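Local atomic coordinates of probable TonB-dependent receptor (Pseudomonas aeruginosa, PDB entry 4K3F), a protein that probably binds methionine in the periplasm as the lipoprotein component of a methionine uptake system, and holds selenomethionine in its pocket. Residues 19-24 with 213-218. Sequence-based numbering, arbitrary orientation.
Sequences NVVKPL and QKLAKA
Val-21 spreads its two methyls over two residues of the facing helix, one turn apart. Its CG2 meets Leu-215 and its CG1 meets Ala-218. The CB of Val-21 is directed at helix 210-218, and chi1 (-67°) sets CG1 beside the backbone N and leaves CG2 between that N and the carbonyl carbon. CG2 of Val-21 lies 3.9 Å from CD1 of Leu-215. The two side chains cross at about a right angle and meet methyl to methyl. Leu-215 does not start out toward Val-21. With CG anti to the backbone N (chi1 178°), its branch turns across and brings CD1 to the valine. The other methyl of Val-21 lies over Ala-218. CG1 of Val-21 is 4.3 Å from CB of Ala-218 and 4.0 Å from O of Ala-218. That oxygen has a hydrogen-bond partner in Ser-221 OG. The small alanine lets the backbones come near, and CA of Val-21 is 6.5 Å from CA of Ala-218. The touching residues are buried, and their contact is apolar. Leu-32 and Ile-224 also pack on Val-21, while Leu-215 also touches Leu-5 and Val-7 of strand 3-9 and Leu-18 and Leu-25 of helix 11-26. On the same helix as Leu-215, Lys-214 NZ forms a salt bridge with Asp-210 OD2 and a hydrogen bond to Glu-28 O, just past the end of helix 11-26. The contact joins helix 11-26, which follows the first strand, to a late helix in one lobe of the bilobal periplasmic-binding-protein fold expected for the NlpA lipoprotein family.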
# COMPACT_ATOMS: atom_id res chain seq x y z
N ASN A 19 15.89 -5.73 2.71
CA ASN A 19 17.31 -5.62 3.09
C ASN A 19 17.62 -6.42 4.40
O ASN A 19 18.69 -7.01 4.54
CB ASN A 19 17.71 -4.16 3.32
CG ASN A 19 17.82 -3.35 2.03
OD1 ASN A 19 18.25 -3.85 1.02
ND2 ASN A 19 17.50 -2.06 2.12
N VAL A 20 16.65 -6.44 5.30
CA VAL A 20 16.81 -7.15 6.59
C VAL A 20 16.67 -8.66 6.39
O VAL A 20 17.30 -9.40 7.12
CB VAL A 20 15.82 -6.55 7.61
CG1 VAL A 20 15.75 -7.33 8.90
CG2 VAL A 20 16.22 -5.10 7.87
N VAL A 21 15.86 -9.10 5.41
CA VAL A 21 15.70 -10.56 5.18
C VAL A 21 16.86 -11.08 4.36
O VAL A 21 17.13 -12.28 4.41
CB VAL A 21 14.38 -11.07 4.52
CG1 VAL A 21 13.19 -10.86 5.39
CG2 VAL A 21 14.15 -10.50 3.15
N LYS A 22 17.53 -10.21 3.62
CA LYS A 22 18.50 -10.69 2.62
C LYS A 22 19.59 -11.58 3.22
O LYS A 22 19.88 -12.63 2.70
CB LYS A 22 19.10 -9.51 1.82
CG LYS A 22 20.25 -9.89 0.91
CD LYS A 22 20.49 -8.83 -0.17
CE LYS A 22 21.69 -9.26 -1.01
NZ LYS A 22 21.86 -8.41 -2.22
N PRO A 23 20.18 -11.21 4.37
CA PRO A 23 21.18 -12.13 4.95
C PRO A 23 20.65 -13.49 5.37
O PRO A 23 21.37 -14.48 5.23
CB PRO A 23 21.70 -11.37 6.16
CG PRO A 23 21.51 -9.94 5.78
CD PRO A 23 20.21 -9.88 5.04
N LEU A 24 19.43 -13.54 5.89
CA LEU A 24 18.78 -14.80 6.25
C LEU A 24 18.67 -15.72 5.03
O LEU A 24 18.93 -16.93 5.13
CB LEU A 24 17.37 -14.59 6.84
CG LEU A 24 17.28 -13.91 8.20
CD1 LEU A 24 15.81 -13.73 8.59
CD2 LEU A 24 18.07 -14.72 9.23
N GLN A 213 9.83 -19.80 -2.15
CA GLN A 213 9.27 -20.30 -0.91
C GLN A 213 10.13 -19.88 0.28
O GLN A 213 9.57 -19.58 1.35
CB GLN A 213 9.17 -21.83 -0.89
CG GLN A 213 8.16 -22.44 -1.86
CD GLN A 213 8.17 -24.01 -1.82
OE1 GLN A 213 9.15 -24.67 -1.42
NE2 GLN A 213 7.05 -24.59 -2.23
N LYS A 214 11.44 -19.91 0.11
CA LYS A 214 12.35 -19.49 1.21
C LYS A 214 12.11 -18.02 1.50
O LYS A 214 12.05 -17.65 2.66
CB LYS A 214 13.77 -19.74 0.82
CG LYS A 214 14.14 -21.21 0.89
CD LYS A 214 15.49 -21.52 0.31
CE LYS A 214 15.91 -22.96 0.60
NZ LYS A 214 17.09 -23.27 -0.22
N LEU A 215 11.99 -17.18 0.47
CA LEU A 215 11.67 -15.76 0.73
C LEU A 215 10.37 -15.58 1.46
O LEU A 215 10.29 -14.84 2.43
CB LEU A 215 11.65 -14.94 -0.56
CG LEU A 215 11.28 -13.43 -0.44
CD1 LEU A 215 12.16 -12.62 0.49
CD2 LEU A 215 11.30 -12.76 -1.81
N ALA A 216 9.30 -16.25 0.97
CA ALA A 216 7.99 -16.19 1.62
C ALA A 216 8.08 -16.57 3.12
O ALA A 216 7.51 -15.90 3.99
CB ALA A 216 6.97 -17.07 0.87
N LYS A 217 8.80 -17.66 3.44
CA LYS A 217 8.94 -18.11 4.80
C LYS A 217 9.71 -17.09 5.63
O LYS A 217 9.32 -16.82 6.75
CB LYS A 217 9.64 -19.48 4.86
CG LYS A 217 9.81 -20.03 6.26
CD LYS A 217 10.01 -21.55 6.24
CE LYS A 217 10.72 -22.07 7.48
NZ LYS A 217 11.35 -23.40 7.21
N ALA A 218 10.78 -16.53 5.08
CA ALA A 218 11.58 -15.51 5.80
C ALA A 218 10.75 -14.29 6.12
O ALA A 218 10.91 -13.66 7.16
CB ALA A 218 12.80 -15.11 4.99